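Local atomic coordinates of MutT/nudix family protein (PDB entry 3GZ5), a protein that probably represses genes of NAD metabolism, joining an ADP-ribose-sensing Nudix domain to a DNA-binding winged-helix domain. Residues B[117-122]-B[128-133]. Numbering follows the deposited sequence.
Sequences ACQIQI and VKWWPL. With NA (sodium ion), chain D.
Ile122 O and Val128 O both point at one sodium ion, at 2.2 Å from Ile122 O and 2.3 Å from Val128 O; Val125 O, from the loop between them, is the third protein ligand, so the site is built from backbone carbonyls. Beside the ion, the side chains of Ile122 and Val128 cross, Ile122 CD1 lying 3.7 Å from Val128 CG1. Further along, the Trp130 indole meets segment 117-122 with its pyrrole edge. With SG set between its backbone N and carbonyl carbon (chi1 87°), Cys118 reaches that edge, SG 3.5 Å from Trp130 NE1, a sulfur-aromatic contact in which the line from SG to the five-membered ring's centroid runs 77° off the ring normal. Gln119 NE2 lies in the ring plane, 3.3 Å from Trp130 CD1, its amide turned 41° from the indole. One water accepts from Trp130 N and, weakly, from Gln119 NE2. Trp130 NE1 is buried without a hydrogen-bonding partner. An alanine in place of Trp130 would probably leave Cys118 SG without its aromatic neighbour and open a gap beside Cys118 and Gln119. Leu29, Thr31 and Leu40 also touch the indole, so the contact packs helix 116-119 and its sodium-binding loop onto the mixed beta-sheet of the Nudix fold.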
loop_
_atom_site.group_PDB
_atom_site.type_symbol
_atom_site.label_atom_id
_atom_site.label_comp_id
_atom_site.label_asym_id
_atom_site.label_seq_id
_atom_site.Cartn_x
_atom_site.Cartn_y
_atom_site.Cartn_z
ATOM N N ALA B 117 13.197 14.990 18.747
ATOM C CA ALA B 117 13.437 13.643 19.268
ATOM C C ALA B 117 14.803 13.102 18.836
ATOM O O ALA B 117 15.399 12.281 19.538
ATOM C CB ALA B 117 12.331 12.699 18.830
ATOM N N CYS B 118 15.313 13.588 17.703
ATOM C CA CYS B 118 16.564 13.074 17.151
ATOM C C CYS B 118 17.563 14.110 16.616
ATOM O O CYS B 118 18.706 13.741 16.328
ATOM C CB CYS B 118 16.255 12.105 16.026
ATOM S SG CYS B 118 16.066 12.945 14.479
ATOM N N GLN B 119 17.142 15.371 16.439
ATOM C CA GLN B 119 18.077 16.471 16.117
ATOM C C GLN B 119 19.117 16.654 17.229
ATOM O O GLN B 119 20.242 17.101 16.973
ATOM C CB GLN B 119 17.339 17.790 15.854
ATOM C CG GLN B 119 18.252 19.003 15.545
ATOM C CD GLN B 119 19.058 18.878 14.231
ATOM O OE1 GLN B 119 20.168 19.410 14.123
ATOM N NE2 GLN B 119 18.497 18.189 13.238
ATOM N N ILE B 120 18.720 16.305 18.455
ATOM C CA ILE B 120 19.643 16.168 19.597
ATOM C C ILE B 120 20.768 15.115 19.408
ATOM O O ILE B 120 21.791 15.175 20.096
ATOM C CB ILE B 120 18.868 15.857 20.922
ATOM C CG1 ILE B 120 17.874 14.696 20.727
ATOM C CG2 ILE B 120 18.182 17.130 21.470
ATOM C CD1 ILE B 120 17.424 14.004 22.020
ATOM N N GLN B 121 20.575 14.163 18.487
ATOM C CA GLN B 121 21.506 13.029 18.289
ATOM C C GLN B 121 22.068 12.962 16.867
ATOM O O GLN B 121 22.579 11.908 16.458
ATOM C CB GLN B 121 20.804 11.691 18.612
ATOM C CG GLN B 121 20.299 11.540 20.052
ATOM C CD GLN B 121 18.854 11.038 20.127
ATOM O OE1 GLN B 121 18.185 10.900 19.107
ATOM N NE2 GLN B 121 18.369 10.772 21.337
ATOM N N ILE B 122 21.990 14.086 16.143
ATOM C CA ILE B 122 22.155 14.136 14.678
ATOM C C ILE B 122 22.871 15.419 14.220
ATOM O O ILE B 122 23.235 15.573 13.040
ATOM C CB ILE B 122 20.766 14.045 13.963
ATOM C CG1 ILE B 122 20.819 13.167 12.719
ATOM C CG2 ILE B 122 20.218 15.423 13.596
ATOM C CD1 ILE B 122 19.453 12.906 12.157
ATOM N N VAL B 128 24.565 12.481 7.834
ATOM C CA VAL B 128 23.114 12.405 8.103
ATOM C C VAL B 128 22.533 13.798 8.399
ATOM O O VAL B 128 22.950 14.469 9.354
ATOM C CB VAL B 128 22.779 11.450 9.298
ATOM C CG1 VAL B 128 21.277 11.224 9.396
ATOM C CG2 VAL B 128 23.508 10.115 9.160
ATOM N N LYS B 129 21.550 14.212 7.602
ATOM C CA LYS B 129 20.986 15.558 7.710
ATOM C C LYS B 129 19.495 15.622 7.352
ATOM O O LYS B 129 19.053 14.989 6.389
ATOM C CB LYS B 129 21.792 16.522 6.818
ATOM C CG LYS B 129 21.385 17.996 6.889
ATOM C CD LYS B 129 22.349 18.868 6.072
ATOM C CE LYS B 129 21.882 20.330 5.954
ATOM N NZ LYS B 129 22.104 21.132 7.212
ATOM N N TRP B 130 18.733 16.393 8.131
ATOM C CA TRP B 130 17.364 16.772 7.765
ATOM C C TRP B 130 17.403 17.819 6.661
ATOM O O TRP B 130 17.969 18.902 6.847
ATOM C CB TRP B 130 16.630 17.376 8.952
ATOM C CG TRP B 130 16.156 16.417 10.000
ATOM C CD1 TRP B 130 16.593 16.339 11.282
ATOM C CD2 TRP B 130 15.128 15.419 9.862
ATOM N NE1 TRP B 130 15.914 15.354 11.957
ATOM C CE2 TRP B 130 15.012 14.771 11.106
ATOM C CE3 TRP B 130 14.300 15.010 8.806
ATOM C CZ2 TRP B 130 14.090 13.738 11.333
ATOM C CZ3 TRP B 130 13.396 13.985 9.029
ATOM C CH2 TRP B 130 13.299 13.359 10.285
ATOM N N TRP B 131 16.786 17.506 5.524
ATOM C CA TRP B 131 16.738 18.410 4.384
ATOM C C TRP B 131 15.329 18.925 4.109
ATOM O O TRP B 131 14.391 18.141 4.099
ATOM C CB TRP B 131 17.239 17.705 3.133
ATOM C CG TRP B 131 18.706 17.439 3.125
ATOM C CD1 TRP B 131 19.345 16.308 3.558
ATOM C CD2 TRP B 131 19.723 18.318 2.643
ATOM N NE1 TRP B 131 20.700 16.435 3.383
ATOM C CE2 TRP B 131 20.962 17.658 2.818
ATOM C CE3 TRP B 131 19.710 19.609 2.078
ATOM C CZ2 TRP B 131 22.183 18.245 2.452
ATOM C CZ3 TRP B 131 20.917 20.188 1.710
ATOM C CH2 TRP B 131 22.135 19.510 1.905
ATOM N N PRO B 132 15.178 20.248 3.862
ATOM C CA PRO B 132 13.897 20.767 3.375
ATOM C C PRO B 132 13.441 20.025 2.121
ATOM O O PRO B 132 14.217 19.844 1.174
ATOM C CB PRO B 132 14.212 22.234 3.056
ATOM C CG PRO B 132 15.300 22.581 3.993
ATOM C CD PRO B 132 16.160 21.334 4.033
ATOM N N LEU B 133 12.198 19.570 2.126
ATOM C CA LEU B 133 11.691 18.805 1.001
ATOM C C LEU B 133 11.907 19.544 -0.323
ATOM O O LEU B 133 12.332 18.936 -1.307
ATOM C CB LEU B 133 10.220 18.454 1.197
ATOM C CG LEU B 133 9.523 17.705 0.064
ATOM C CD1 LEU B 133 10.179 16.341 -0.213
ATOM C CD2 LEU B 133 8.079 17.548 0.434
HETATM NA NA NA D . 23.872 15.868 10.906
HETATM O O HOH W 1 20.064 18.177 10.256
#